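Local atomic coordinates of probable leucine/isoleucine/valine-binding protein (Rhodopirellula baltica, PDB entry 4KV7), a protein that probably binds leucine, isoleucine, valine or a related small ligand, as a member of the leucine-binding family of periplasmic binding proteins. Residues T100-A105 / T110-A115; I62-G67 / M77-D82; A31-N36 / G91-P96. The protein carries 1 engineered substitution. All coordinates share one frame; numbering follows the deposited sequence.

In the fold
All three contacts lie in the lobe that starts with strand 16-24. Contacts 1 and 3 are buried and share helix 95-107: contact 1 packs its flank against strand 112-113, while contact 3 sets the loop that leads into its N-terminal end against helix 31-50. Contact 2, partly buried and farther from the centre of the chain, seats helix 70-81 on strand 57-65. Chemistry follows place: one phenylalanine ring among aliphatic chains plus a backbone bond in contact 1, branched aliphatic chains with a water and an arginine at the outer edge in contact 2, one valine beside a formic acid site in contact 3. Selenomethionine M77 of contact 2 touches both others, through A101 and N92.

Contact 1 (T100-A105 / T110-A115); sequences TAIPIA and TPFFGA
F112 sends its ring from strand 112-113 into the flank of helix 95-107, where A101, I102 and A105 receive it. The tight part is over one face: I102 CG1 sits 4.1 Å from the centroid of the F112 ring and 18° off its normal, a CH-pi contact displaced toward the rim, with the two side chains crossing at about a right angle. A101 CB comes to 3.8 Å from F112 CE1, and A105 CB approaches CD1 obliquely nearer the root of the ring. With CG anti to the backbone N (chi1 -169°), F112 reaches across to these three residues. An alanine in place of F112 would probably leave I102 CG1 and the methyls of A101 and A105 facing a gap between helix and strand.

At the T110 end ring packing gives way to a polar link, still buried and close. T110 N donates to A105 O over 2.8 Å, and A105 CB approaches T110 O to 3.4 Å. A105 O is also hydrogen-bonded to T108 OG1, which in turn pairs with T110 OG1, so the turn is tied to the last part of the helix. The loose side is that of exposed P103, where the helix faces solvent. The division suggests that apolar fit largely sets how helix and strand lie together, while the backbone bond fixes the short return from helix 95-107 to strand 112-113 in this beta-alpha-beta unit.

Contact 2 (I62-G67 / M77-D82); sequences IALDDG and MHRLTD
Strand 62-65, bearing I62 and L64, runs nearly antiparallel to helix 77-81, their axes at 167° and 9.9 Å apart at closest approach. L80 is the helix residue that fills this gap. Its CD2 lies 3.8 Å from I62 CG2, the two side chains sliding past each other in opposite directions, and also rests against the I62 carbonyl oxygen. L64 meets L80 tip to tip, CD1 at 3.8 Å from L80 CG; L64 CG stands anti to its carbonyl carbon (chi1 -55°), which turns CD1 toward L80.

The outer edge is polar. R79, bent at chi2 and chi3, brings NH2 obliquely to L64 CD1; the same NH2 donates to a water lying in the guanidinium plane at 3.2 Å, and that water makes a weak bond to D65 O. At the end of the strand D65 OD1 accepts from G67 N at 2.9 Å, an Asx turn, while D65 OD2 forms a salt bridge with R72. In the helix, T81 OG1 and T81 N grip M77 O from opposite faces of its plane. Branched aliphatic chains between a strand and the helix that follows it are typical of the beta-alpha units in the Rossmann-like lobes of type I periplasmic binding proteins.

Contact 3 (A31-N36 / G91-P96); sequences AELGIN and GNVGTP. With FMT (formic acid), chain B.
The loop that leads into helix 95-107, at a polar site occupied by formic acid, meets the first turns of helix 31-50 through V93 on one side and L33 and G34 on the other. V93 CG2, anti to its own carbonyl carbon, lies against the helix backbone, 3.8 Å from both L33 C and G34 N. Its other methyl, CG1, comes alongside L33 CB, so the fork of the valine straddles the start of the leucine side chain. G34 contributes backbone alone here, and a CB on it would stand near V93 CG2. F250 touches both L33 and V93 and extends this apolar patch. Within the helix, N36 ND2 turns back to E32 O at 2.8 Å, in the carbonyl plane and on a lone pair; N36 N reaches the same oxygen.

Past V93 the chain turns polar. G94, at the N-cap position, has a phi of 113° that suits glycine, and T95 follows at the head of the helix. Formic acid, probably from the crystallisation liquor, is gripped twice by T95: the backbone N donates to O2 at 2.8 Å with an angle of 163°, and OG1 donates to O1 at 2.6 Å. With OG1 beside the backbone N (chi1 -62°), both donors face the formic acid together. The Y68 and Y138 hydroxyls also bond to it, and the positive end of the helix dipole would probably favour an anion here. A small acid held by a backbone N-H and a hydroxyl at a helix start is consistent with the amino-acid site of leucine-binding-type periplasmic proteins.

Contact 1 (T100-A105 / T110-A115)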
loop_
_atom_site.group_PDB
_atom_site.type_symbol
_atom_site.label_atom_id
_atom_site.label_comp_id
_atom_site.label_asym_id
_atom_site.label_seq_id
_atom_site.Cartn_x
_atom_site.Cartn_y
_atom_site.Cartn_z
ATOM N N THR A 100 10.230 5.923 -10.890
ATOM C CA THR A 100 10.211 6.139 -12.335
ATOM C C THR A 100 9.014 6.992 -12.792
ATOM O O THR A 100 9.142 7.847 -13.680
ATOM C CB THR A 100 10.204 4.779 -13.054
ATOM O OG1 THR A 100 11.423 4.087 -12.748
ATOM C CG2 THR A 100 10.056 4.938 -14.564
ATOM N N ALA A 101 7.854 6.764 -12.187
ATOM C CA ALA A 101 6.628 7.407 -12.630
ATOM C C ALA A 101 6.540 8.880 -12.261
ATOM O O ALA A 101 6.034 9.695 -13.037
ATOM C CB ALA A 101 5.445 6.675 -12.061
ATOM N N ILE A 102 6.994 9.219 -11.062
ATOM C CA ILE A 102 6.793 10.555 -10.519
ATOM C C ILE A 102 7.349 11.705 -11.372
ATOM O O ILE A 102 6.650 12.699 -11.570
ATOM C CB ILE A 102 7.234 10.628 -9.043
ATOM C CG1 ILE A 102 6.209 9.884 -8.183
ATOM C CG2 ILE A 102 7.361 12.070 -8.581
ATOM C CD1 ILE A 102 6.676 9.584 -6.771
ATOM N N PRO A 103 8.583 11.582 -11.908
ATOM C CA PRO A 103 9.058 12.692 -12.746
ATOM C C PRO A 103 8.170 12.942 -13.965
ATOM O O PRO A 103 8.071 14.077 -14.428
ATOM C CB PRO A 103 10.448 12.228 -13.185
ATOM C CG PRO A 103 10.890 11.303 -12.093
ATOM C CD PRO A 103 9.652 10.596 -11.647
ATOM N N ILE A 104 7.538 11.895 -14.479
ATOM C CA ILE A 104 6.657 12.034 -15.632
ATOM C C ILE A 104 5.364 12.744 -15.222
ATOM O O ILE A 104 4.886 13.633 -15.925
ATOM C CB ILE A 104 6.389 10.666 -16.289
ATOM C CG1 ILE A 104 7.715 10.056 -16.757
ATOM C CG2 ILE A 104 5.428 10.817 -17.458
ATOM C CD1 ILE A 104 7.646 8.584 -17.130
ATOM N N ALA A 105 4.817 12.378 -14.069
ATOM C CA ALA A 105 3.657 13.077 -13.524
ATOM C C ALA A 105 3.986 14.543 -13.257
ATOM O O ALA A 105 3.208 15.434 -13.605
ATOM C CB ALA A 105 3.161 12.394 -12.260
ATOM N N THR A 110 0.541 16.337 -13.608
ATOM C CA THR A 110 -0.549 15.396 -13.394
ATOM C C THR A 110 -0.526 14.918 -11.948
ATOM O O THR A 110 0.477 14.361 -11.507
ATOM C CB THR A 110 -0.388 14.158 -14.301
ATOM O OG1 THR A 110 -0.299 14.559 -15.675
ATOM C CG2 THR A 110 -1.561 13.202 -14.134
ATOM N N PRO A 111 -1.629 15.109 -11.201
ATOM C CA PRO A 111 -1.663 14.600 -9.821
ATOM C C PRO A 111 -1.391 13.101 -9.775
ATOM O O PRO A 111 -1.901 12.341 -10.603
ATOM C CB PRO A 111 -3.091 14.912 -9.368
ATOM C CG PRO A 111 -3.492 16.094 -10.192
ATOM C CD PRO A 111 -2.833 15.891 -11.535
ATOM N N PHE A 112 -0.571 12.696 -8.809
ATOM C CA PHE A 112 -0.157 11.318 -8.617
ATOM C C PHE A 112 -0.695 10.958 -7.227
ATOM O O PHE A 112 -0.066 11.256 -6.201
ATOM C CB PHE A 112 1.373 11.229 -8.692
ATOM C CG PHE A 112 1.910 9.825 -8.762
ATOM C CD1 PHE A 112 1.989 9.151 -9.972
ATOM C CD2 PHE A 112 2.351 9.179 -7.620
ATOM C CE1 PHE A 112 2.488 7.862 -10.035
ATOM C CE2 PHE A 112 2.858 7.887 -7.684
ATOM C CZ PHE A 112 2.926 7.237 -8.891
ATOM N N PHE A 113 -1.892 10.372 -7.194
ATOM C CA PHE A 113 -2.692 10.311 -5.975
ATOM C C PHE A 113 -2.922 8.889 -5.481
ATOM O O PHE A 113 -3.313 8.007 -6.250
ATOM C CB PHE A 113 -4.052 10.997 -6.182
ATOM C CG PHE A 113 -4.969 10.856 -4.999
ATOM C CD1 PHE A 113 -4.623 11.430 -3.789
ATOM C CD2 PHE A 113 -6.149 10.125 -5.074
ATOM C CE1 PHE A 113 -5.425 11.282 -2.676
ATOM C CE2 PHE A 113 -6.962 9.981 -3.968
ATOM C CZ PHE A 113 -6.602 10.556 -2.765
ATOM N N GLY A 114 -2.663 8.669 -4.193
ATOM C CA GLY A 114 -3.009 7.414 -3.548
ATOM C C GLY A 114 -2.182 6.216 -3.958
ATOM O O GLY A 114 -2.674 5.087 -3.948
ATOM N N ALA A 115 -0.924 6.445 -4.309
ATOM C CA ALA A 115 -0.053 5.340 -4.700
ATOM C C ALA A 115 0.090 4.296 -3.585
ATOM O O ALA A 115 0.254 4.638 -2.408
ATOM C CB ALA A 115 1.300 5.873 -5.115
#

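Contact 2 (I62-G67 / M77-D82)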
loop_
_atom_site.group_PDB
_atom_site.type_symbol
_atom_site.label_atom_id
_atom_site.label_comp_id
_atom_site.label_asym_id
_atom_site.label_seq_id
_atom_site.Cartn_x
_atom_site.Cartn_y
_atom_site.Cartn_z
ATOM N N ILE A 62 -8.241 4.059 -16.866
ATOM C CA ILE A 62 -7.372 3.445 -17.863
ATOM C C ILE A 62 -6.215 2.823 -17.096
ATOM O O ILE A 62 -5.348 3.530 -16.568
ATOM C CB ILE A 62 -6.863 4.477 -18.872
ATOM C CG1 ILE A 62 -8.055 5.153 -19.553
ATOM C CG2 ILE A 62 -5.938 3.816 -19.893
ATOM C CD1 ILE A 62 -7.687 6.313 -20.453
ATOM N N ALA A 63 -6.243 1.498 -16.969
ATOM C CA ALA A 63 -5.275 0.770 -16.157
ATOM C C ALA A 63 -4.344 -0.041 -17.042
ATOM O O ALA A 63 -4.789 -0.935 -17.767
ATOM C CB ALA A 63 -5.991 -0.134 -15.169
ATOM N N LEU A 64 -3.058 0.288 -16.986
ATOM C CA LEU A 64 -2.040 -0.355 -17.799
ATOM C C LEU A 64 -1.164 -1.217 -16.896
ATOM O O LEU A 64 -0.831 -0.821 -15.780
ATOM C CB LEU A 64 -1.192 0.704 -18.502
ATOM C CG LEU A 64 -1.972 1.715 -19.353
ATOM C CD1 LEU A 64 -1.036 2.687 -20.060
ATOM C CD2 LEU A 64 -2.889 1.027 -20.358
ATOM N N ASP A 65 -0.796 -2.392 -17.391
ATOM C CA ASP A 65 0.030 -3.341 -16.659
ATOM C C ASP A 65 1.503 -2.984 -16.798
ATOM O O ASP A 65 2.000 -2.809 -17.905
ATOM C CB ASP A 65 -0.217 -4.737 -17.238
ATOM C CG ASP A 65 0.473 -5.856 -16.463
ATOM O OD1 ASP A 65 0.910 -5.671 -15.310
ATOM O OD2 ASP A 65 0.539 -6.966 -17.045
ATOM N N ASP A 66 2.199 -2.881 -15.672
ATOM C CA ASP A 66 3.663 -2.802 -15.691
ATOM C C ASP A 66 4.361 -3.968 -15.004
ATOM O O ASP A 66 5.584 -3.986 -14.925
ATOM C CB ASP A 66 4.211 -1.452 -15.192
ATOM C CG ASP A 66 3.846 -1.139 -13.755
ATOM O OD1 ASP A 66 3.576 -2.062 -12.951
ATOM O OD2 ASP A 66 3.859 0.070 -13.424
ATOM N N GLY A 67 3.589 -4.937 -14.519
ATOM C CA GLY A 67 4.170 -6.109 -13.885
ATOM C C GLY A 67 5.059 -5.802 -12.687
ATOM O O GLY A 67 5.895 -6.637 -12.332
HETATM N N MSE A 77 3.369 5.443 -18.286
HETATM C CA MSE A 77 3.118 6.780 -17.762
HETATM C C MSE A 77 3.126 7.822 -18.872
HETATM O O MSE A 77 2.343 8.770 -18.846
HETATM C CB MSE A 77 4.129 7.139 -16.677
HETATM C CG MSE A 77 3.911 6.361 -15.375
HETATM SE SE MSE A 77 2.274 6.869 -14.435
HETATM C CE MSE A 77 2.730 8.780 -14.213
ATOM N N HIS A 78 4.011 7.655 -19.847
ATOM C CA HIS A 78 4.012 8.557 -20.988
ATOM C C HIS A 78 2.686 8.458 -21.743
ATOM O O HIS A 78 2.111 9.474 -22.115
ATOM C CB HIS A 78 5.207 8.290 -21.905
ATOM C CG HIS A 78 6.504 8.800 -21.356
ATOM N ND1 HIS A 78 6.725 10.138 -21.104
ATOM C CD2 HIS A 78 7.641 8.158 -21.000
ATOM C CE1 HIS A 78 7.944 10.296 -20.620
ATOM N NE2 HIS A 78 8.524 9.112 -20.555
ATOM N N ARG A 79 2.187 7.241 -21.935
ATOM C CA ARG A 79 0.922 7.066 -22.640
ATOM C C ARG A 79 -0.249 7.654 -21.854
ATOM O O ARG A 79 -1.116 8.319 -22.428
ATOM C CB ARG A 79 0.675 5.589 -22.982
ATOM C CG ARG A 79 1.651 5.015 -24.009
ATOM C CD ARG A 79 1.015 3.947 -24.904
ATOM N NE ARG A 79 0.420 2.853 -24.136
ATOM C CZ ARG A 79 1.089 1.793 -23.692
ATOM N NH1 ARG A 79 2.392 1.682 -23.923
ATOM N NH2 ARG A 79 0.458 0.849 -23.006
ATOM N N LEU A 80 -0.269 7.432 -20.544
ATOM C CA LEU A 80 -1.356 7.929 -19.710
ATOM C C LEU A 80 -1.401 9.454 -19.696
ATOM O O LEU A 80 -2.476 10.049 -19.780
ATOM C CB LEU A 80 -1.233 7.398 -18.276
ATOM C CG LEU A 80 -1.478 5.898 -18.118
ATOM C CD1 LEU A 80 -1.062 5.458 -16.729
ATOM C CD2 LEU A 80 -2.936 5.574 -18.380
ATOM N N THR A 81 -0.237 10.088 -19.595
ATOM C CA THR A 81 -0.188 11.545 -19.469
ATOM C C THR A 81 -0.252 12.258 -20.818
ATOM O O THR A 81 -0.763 13.374 -20.914
ATOM C CB THR A 81 1.061 12.020 -18.700
ATOM O OG1 THR A 81 2.243 11.539 -19.352
ATOM C CG2 THR A 81 1.027 11.516 -17.263
ATOM N N ASP A 82 0.269 11.622 -21.862
ATOM C CA ASP A 82 0.230 12.209 -23.194
ATOM C C ASP A 82 -1.068 11.823 -23.892
ATOM O O ASP A 82 -2.052 12.561 -23.836
ATOM C CB ASP A 82 1.440 11.753 -24.015
ATOM C CG ASP A 82 1.557 12.468 -25.355
ATOM O OD1 ASP A 82 0.567 13.073 -25.817
ATOM O OD2 ASP A 82 2.653 12.419 -25.952
HETATM O O HOH W 1 1.462 -1.579 -21.125
#

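Contact 3 (A31-N36 / G91-P96)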
loop_
_atom_site.group_PDB
_atom_site.type_symbol
_atom_site.label_atom_id
_atom_site.label_comp_id
_atom_site.label_asym_id
_atom_site.label_seq_id
_atom_site.Cartn_x
_atom_site.Cartn_y
_atom_site.Cartn_z
ATOM N N ALA A 31 0.991 -9.633 -8.901
ATOM C CA ALA A 31 -0.269 -9.205 -9.519
ATOM C C ALA A 31 -1.423 -8.971 -8.553
ATOM O O ALA A 31 -2.283 -8.137 -8.818
ATOM C CB ALA A 31 -0.700 -10.189 -10.575
ATOM N N GLU A 32 -1.466 -9.699 -7.443
ATOM C CA GLU A 32 -2.573 -9.510 -6.510
ATOM C C GLU A 32 -2.656 -8.075 -5.997
ATOM O O GLU A 32 -3.737 -7.581 -5.677
ATOM C CB GLU A 32 -2.478 -10.474 -5.339
ATOM C CG GLU A 32 -2.849 -11.894 -5.715
ATOM C CD GLU A 32 -4.316 -12.016 -6.102
ATOM O OE1 GLU A 32 -5.184 -11.592 -5.311
ATOM O OE2 GLU A 32 -4.593 -12.533 -7.202
ATOM N N LEU A 33 -1.516 -7.397 -5.925
ATOM C CA LEU A 33 -1.494 -6.034 -5.420
ATOM C C LEU A 33 -2.198 -5.090 -6.386
ATOM O O LEU A 33 -3.091 -4.335 -5.990
ATOM C CB LEU A 33 -0.055 -5.586 -5.163
ATOM C CG LEU A 33 0.745 -6.450 -4.189
ATOM C CD1 LEU A 33 2.133 -5.879 -3.961
ATOM C CD2 LEU A 33 0.020 -6.642 -2.854
ATOM N N GLY A 34 -1.816 -5.131 -7.659
ATOM C CA GLY A 34 -2.426 -4.236 -8.629
ATOM C C GLY A 34 -3.854 -4.614 -8.955
ATOM O O GLY A 34 -4.714 -3.743 -9.109
ATOM N N ILE A 35 -4.110 -5.911 -9.077
ATOM C CA ILE A 35 -5.458 -6.383 -9.381
ATOM C C ILE A 35 -6.446 -5.890 -8.335
ATOM O O ILE A 35 -7.526 -5.384 -8.655
ATOM C CB ILE A 35 -5.498 -7.918 -9.471
ATOM C CG1 ILE A 35 -4.805 -8.380 -10.759
ATOM C CG2 ILE A 35 -6.925 -8.427 -9.437
ATOM C CD1 ILE A 35 -4.554 -9.873 -10.844
ATOM N N ASN A 36 -6.063 -5.998 -7.073
ATOM C CA ASN A 36 -6.969 -5.621 -6.003
ATOM C C ASN A 36 -7.065 -4.131 -5.749
ATOM O O ASN A 36 -8.145 -3.651 -5.398
ATOM C CB ASN A 36 -6.692 -6.447 -4.754
ATOM C CG ASN A 36 -7.167 -7.869 -4.927
ATOM O OD1 ASN A 36 -8.367 -8.129 -4.921
ATOM N ND2 ASN A 36 -6.243 -8.789 -5.161
ATOM N N GLY A 91 -3.414 5.331 -7.528
ATOM C CA GLY A 91 -3.259 4.008 -6.960
ATOM C C GLY A 91 -2.152 3.106 -7.474
ATOM O O GLY A 91 -2.184 1.914 -7.187
ATOM N N ASN A 92 -1.180 3.645 -8.212
ATOM C CA ASN A 92 -0.113 2.800 -8.759
ATOM C C ASN A 92 0.589 2.017 -7.656
ATOM O O ASN A 92 0.920 2.579 -6.614
ATOM C CB ASN A 92 0.978 3.640 -9.413
ATOM C CG ASN A 92 0.586 4.222 -10.754
ATOM O OD1 ASN A 92 -0.580 4.203 -11.182
ATOM N ND2 ASN A 92 1.590 4.765 -11.437
ATOM N N VAL A 93 0.857 0.745 -7.886
ATOM C CA VAL A 93 1.610 -0.071 -6.938
ATOM C C VAL A 93 3.121 0.121 -7.063
ATOM O O VAL A 93 3.682 -0.030 -8.149
ATOM C CB VAL A 93 1.274 -1.571 -7.162
ATOM C CG1 VAL A 93 2.297 -2.492 -6.512
ATOM C CG2 VAL A 93 -0.120 -1.868 -6.651
ATOM N N GLY A 94 3.770 0.435 -5.943
ATOM C CA GLY A 94 5.195 0.195 -5.801
ATOM C C GLY A 94 6.116 1.392 -5.695
ATOM O O GLY A 94 5.813 2.490 -6.161
ATOM N N THR A 95 7.269 1.147 -5.084
ATOM C CA THR A 95 8.285 2.170 -4.864
ATOM C C THR A 95 9.237 2.379 -6.051
ATOM O O THR A 95 9.334 3.500 -6.551
ATOM C CB THR A 95 9.049 1.897 -3.548
ATOM O OG1 THR A 95 8.127 1.963 -2.448
ATOM C CG2 THR A 95 10.180 2.887 -3.348
ATOM N N PRO A 96 9.930 1.320 -6.519
ATOM C CA PRO A 96 10.787 1.583 -7.682
ATOM C C PRO A 96 9.985 2.035 -8.909
ATOM O O PRO A 96 10.485 2.829 -9.714
ATOM C CB PRO A 96 11.476 0.232 -7.929
ATOM C CG PRO A 96 10.612 -0.787 -7.205
ATOM C CD PRO A 96 10.090 -0.060 -6.020
HETATM C C FMT B . 6.923 -1.214 -2.659
HETATM O O1 FMT B . 6.692 -0.160 -2.051
HETATM O O2 FMT B . 7.473 -1.298 -3.765
#